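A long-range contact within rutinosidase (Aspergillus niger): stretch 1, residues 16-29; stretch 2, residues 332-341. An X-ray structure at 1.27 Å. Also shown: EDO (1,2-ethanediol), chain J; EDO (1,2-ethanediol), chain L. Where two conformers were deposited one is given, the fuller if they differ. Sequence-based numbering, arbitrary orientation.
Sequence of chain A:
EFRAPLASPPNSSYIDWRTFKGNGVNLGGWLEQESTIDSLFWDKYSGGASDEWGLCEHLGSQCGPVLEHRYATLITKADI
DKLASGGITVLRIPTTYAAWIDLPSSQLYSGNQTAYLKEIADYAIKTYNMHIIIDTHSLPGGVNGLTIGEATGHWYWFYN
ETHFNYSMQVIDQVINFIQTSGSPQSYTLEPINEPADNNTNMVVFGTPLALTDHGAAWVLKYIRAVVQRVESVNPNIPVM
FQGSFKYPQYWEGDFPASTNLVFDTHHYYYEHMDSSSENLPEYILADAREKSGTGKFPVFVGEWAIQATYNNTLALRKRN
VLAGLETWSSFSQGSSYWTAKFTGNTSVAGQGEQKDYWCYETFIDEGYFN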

# COMPACT_ATOMS: atom_id res chain seq x y z
N ASP A 16 -5.88 17.77 26.37
CA ASP A 16 -4.55 17.39 25.92
C ASP A 16 -4.73 16.14 25.08
O ASP A 16 -5.06 15.12 25.62
CB ASP A 16 -3.63 17.12 27.10
CG ASP A 16 -2.23 16.80 26.69
OD1 ASP A 16 -1.96 16.56 25.53
OD2 ASP A 16 -1.35 16.81 27.59
N TRP A 17 -4.62 16.27 23.77
CA TRP A 17 -4.83 15.10 22.89
C TRP A 17 -3.84 13.97 23.22
O TRP A 17 -4.00 12.86 22.68
CB TRP A 17 -4.74 15.51 21.42
CG TRP A 17 -6.07 15.95 20.89
CD1 TRP A 17 -6.51 17.23 20.64
CD2 TRP A 17 -7.16 15.09 20.49
NE1 TRP A 17 -7.79 17.23 20.17
CE2 TRP A 17 -8.19 15.92 20.02
CE3 TRP A 17 -7.37 13.69 20.48
CZ2 TRP A 17 -9.43 15.42 19.60
CZ3 TRP A 17 -8.58 13.20 20.03
CH2 TRP A 17 -9.58 14.05 19.53
N ARG A 18 -2.75 14.22 23.94
CA ARG A 18 -1.82 13.14 24.32
C ARG A 18 -2.46 12.21 25.35
O ARG A 18 -1.98 11.05 25.46
CB ARG A 18 -0.48 13.71 24.82
CG ARG A 18 0.35 14.33 23.71
CD ARG A 18 1.58 15.08 24.25
NE ARG A 18 2.26 15.87 23.20
CZ ARG A 18 2.93 15.31 22.25
NH1 ARG A 18 3.13 14.00 22.23
NH2 ARG A 18 3.51 16.06 21.31
N THR A 19 -3.38 12.69 26.14
CA THR A 19 -4.00 11.86 27.20
C THR A 19 -5.47 11.57 26.90
O THR A 19 -6.01 10.60 27.47
CB THR A 19 -3.79 12.52 28.56
OG1 THR A 19 -4.43 13.79 28.64
CG2 THR A 19 -2.32 12.67 28.84
N PHE A 20 -6.14 12.41 26.14
CA PHE A 20 -7.59 12.27 25.86
C PHE A 20 -7.81 11.04 25.00
O PHE A 20 -7.11 10.80 24.01
CB PHE A 20 -8.07 13.54 25.18
CG PHE A 20 -9.52 13.51 24.79
CD1 PHE A 20 -10.50 13.81 25.71
CD2 PHE A 20 -9.90 13.15 23.51
CE1 PHE A 20 -11.85 13.75 25.37
CE2 PHE A 20 -11.25 13.11 23.17
CZ PHE A 20 -12.22 13.42 24.09
N LYS A 21 -8.84 10.29 25.32
CA LYS A 21 -9.32 9.14 24.53
C LYS A 21 -10.82 9.32 24.31
O LYS A 21 -11.53 9.78 25.18
CB LYS A 21 -9.07 7.84 25.23
CG LYS A 21 -7.58 7.53 25.39
CD LYS A 21 -7.07 6.45 24.51
CE LYS A 21 -5.88 5.72 25.10
NZ LYS A 21 -4.87 5.41 24.08
N GLY A 22 -11.28 9.02 23.11
CA GLY A 22 -12.72 9.04 22.89
C GLY A 22 -13.11 8.33 21.64
O GLY A 22 -12.36 8.26 20.67
N ASN A 23 -14.32 7.73 21.66
CA ASN A 23 -14.95 7.12 20.47
C ASN A 23 -16.04 8.08 20.02
O ASN A 23 -16.90 8.50 20.82
CB ASN A 23 -15.50 5.72 20.75
CG ASN A 23 -14.40 4.71 21.09
OD1 ASN A 23 -13.24 4.93 20.79
ND2 ASN A 23 -14.79 3.61 21.72
N GLY A 24 -15.98 8.42 18.76
CA GLY A 24 -16.85 9.42 18.16
C GLY A 24 -17.56 8.97 16.92
O GLY A 24 -17.49 7.82 16.45
N VAL A 25 -18.25 9.92 16.33
CA VAL A 25 -18.87 9.78 15.02
C VAL A 25 -18.70 11.08 14.21
O VAL A 25 -18.70 12.19 14.79
CB VAL A 25 -20.35 9.36 15.20
CG1 VAL A 25 -21.23 10.48 15.72
CG2 VAL A 25 -20.90 8.76 13.94
N ASN A 26 -18.70 10.91 12.90
CA ASN A 26 -18.86 12.03 11.97
C ASN A 26 -20.32 12.34 11.79
O ASN A 26 -21.16 11.42 11.74
CB ASN A 26 -18.29 11.73 10.61
CG ASN A 26 -16.77 11.76 10.63
OD1 ASN A 26 -16.20 12.85 10.41
ND2 ASN A 26 -16.11 10.64 10.95
N LEU A 27 -20.64 13.63 11.71
CA LEU A 27 -21.97 14.09 11.27
C LEU A 27 -21.83 14.45 9.79
O LEU A 27 -22.06 15.63 9.39
CB LEU A 27 -22.48 15.22 12.16
CG LEU A 27 -22.58 14.97 13.64
CD1 LEU A 27 -23.15 16.17 14.37
CD2 LEU A 27 -23.39 13.72 13.98
N GLY A 28 -21.43 13.51 8.95
CA GLY A 28 -21.26 13.74 7.54
C GLY A 28 -22.56 13.81 6.78
O GLY A 28 -23.60 13.36 7.26
N GLY A 29 -22.54 14.35 5.56
CA GLY A 29 -23.72 14.40 4.72
C GLY A 29 -24.76 15.35 5.24
O GLY A 29 -25.89 15.32 4.74
C1 EDO J . -1.33 17.81 21.75
O1 EDO J . -0.23 17.56 20.98
C2 EDO J . -0.99 18.59 23.01
O2 EDO J . -0.14 17.87 23.93
C1 EDO L . -19.10 4.04 21.13
O1 EDO L . -20.17 3.91 20.29
C2 EDO L . -18.66 2.79 21.76
O2 EDO L . -17.42 3.04 22.46
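Stretch 2, residues 332-341: SQGSSYWTAK

How does the backbone of stretch 2 run against stretch 1? Residues 22-26 form a strand, and G334 to Y337 lie extended beside it, parallel, with an angle of 24° between the two directions and a closest axial approach of 4.0 Å. The register is even: G22 pairs with G334 (CA to CA 5.1 Å), N23 with S335 (5.3 Å), G24 with S336 (4.1 Å) and V25 with Y337 (4.7 Å).

What holds the strands together? As in any parallel pair, alternate residues of one strand bond to both neighbours of their partner. G22 N donates to Q333 O (3.2 Å), and S335 N returns a weak bond to G22 O (3.3 Å); G24 N donates to S335 O (2.7 Å), and Y337 N to G24 O (3.2 Å). N26 N then reaches Y337 O (2.8 Å). Beyond it the peptide bond before T339 is cis, yet A340 N still finds N26 O at 2.9 Å.

Why are there glycines along the seam? G334 has phi/psi of 120/-163, and a CB there would lie 1.9 Å from G22 O. At G28 an ideal CB would fall 2.5 Å from W338 CZ2; without one, G28 CA rests 3.7 Å from W338 CH2, and G28 N donates to T339 OG1 (3.0 Å).

Where do the side chains sit? N23, V25, S335 and Y337 share one face of the sheet, where water 1 links N23 OD1 and S335 OG, at 2.7 Å from each. Further along, A340 CB packs against V25 CG2 and L27 CD2, both at 3.8 Å. N26 points toward stretch 2: its ND2 donates to Y337 O (3.1 Å), while its CG lies 3.3 Å from W338 CE3. At the other end, K21 NZ donates to S332 O (3.0 Å), and Q333 CB meets the edge of the W17 ring, 4.1 Å from W17 CE3.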

# COMPACT_ATOMS: atom_id res chain seq x y z
N SER A 332 -3.87 4.51 19.31
CA SER A 332 -4.01 5.95 19.06
C SER A 332 -5.01 6.49 20.08
O SER A 332 -5.31 5.81 21.10
CB SER A 332 -4.35 6.19 17.60
OG SER A 332 -5.31 5.31 17.03
N GLN A 333 -5.58 7.68 19.87
CA GLN A 333 -6.45 8.28 20.89
C GLN A 333 -7.94 8.00 20.69
O GLN A 333 -8.73 8.69 21.26
CB GLN A 333 -6.21 9.79 20.97
CG GLN A 333 -4.74 10.19 21.09
CD GLN A 333 -4.05 9.54 22.26
OE1 GLN A 333 -4.57 9.63 23.40
NE2 GLN A 333 -2.94 8.93 22.00
N GLY A 334 -8.28 7.10 19.82
CA GLY A 334 -9.67 6.81 19.51
C GLY A 334 -9.95 7.06 18.05
O GLY A 334 -9.03 7.12 17.23
N SER A 335 -11.22 7.17 17.73
CA SER A 335 -11.66 7.22 16.34
C SER A 335 -13.04 7.86 16.25
O SER A 335 -13.78 7.89 17.24
CB SER A 335 -11.64 5.84 15.72
OG SER A 335 -12.54 4.97 16.43
N SER A 336 -13.38 8.24 15.03
CA SER A 336 -14.75 8.69 14.73
C SER A 336 -15.22 8.05 13.44
O SER A 336 -14.61 8.17 12.39
CB SER A 336 -14.95 10.22 14.69
OG SER A 336 -13.98 10.90 13.95
N TYR A 337 -16.33 7.30 13.52
CA TYR A 337 -16.86 6.50 12.41
C TYR A 337 -17.50 7.39 11.38
O TYR A 337 -18.14 8.41 11.71
CB TYR A 337 -17.91 5.52 12.98
CG TYR A 337 -18.18 4.35 12.09
CD1 TYR A 337 -17.39 3.23 12.17
CD2 TYR A 337 -19.18 4.37 11.14
CE1 TYR A 337 -17.61 2.14 11.36
CE2 TYR A 337 -19.37 3.29 10.25
CZ TYR A 337 -18.56 2.19 10.37
OH TYR A 337 -18.73 1.12 9.52
N TRP A 338 -17.39 6.99 10.12
CA TRP A 338 -18.11 7.63 9.00
C TRP A 338 -19.29 6.71 8.70
O TRP A 338 -19.04 5.67 8.09
CB TRP A 338 -17.25 7.83 7.76
CG TRP A 338 -17.92 8.70 6.74
CD1 TRP A 338 -18.82 8.36 5.77
CD2 TRP A 338 -17.81 10.14 6.70
NE1 TRP A 338 -19.22 9.49 5.09
CE2 TRP A 338 -18.63 10.58 5.65
CE3 TRP A 338 -17.04 11.08 7.40
CZ2 TRP A 338 -18.72 11.93 5.28
CZ3 TRP A 338 -17.16 12.41 7.05
CH2 TRP A 338 -17.97 12.82 6.01
N THR A 339 -20.52 7.05 9.04
CA THR A 339 -21.02 8.33 9.58
C THR A 339 -22.25 8.07 10.43
O THR A 339 -22.78 6.90 10.48
CB THR A 339 -21.27 9.27 8.41
OG1 THR A 339 -21.69 10.55 8.89
CG2 THR A 339 -22.30 8.77 7.42
N ALA A 340 -22.77 9.08 11.12
CA ALA A 340 -23.89 8.89 12.05
C ALA A 340 -25.13 8.35 11.32
O ALA A 340 -25.75 7.38 11.86
CB ALA A 340 -24.22 10.21 12.69
N LYS A 341 -25.49 8.94 10.21
CA LYS A 341 -26.77 8.66 9.53
C LYS A 341 -26.48 8.49 8.06
O LYS A 341 -25.99 9.40 7.42
CB LYS A 341 -27.70 9.85 9.80
CG LYS A 341 -29.15 9.52 9.97
CD LYS A 341 -29.75 10.59 10.84
CE LYS A 341 -31.18 10.33 11.11
NZ LYS A 341 -31.87 11.60 11.34
O HOH W 1 -11.63 3.94 18.81
O HOH W 2 -15.19 5.32 15.68
O HOH W 3 -24.38 11.23 8.76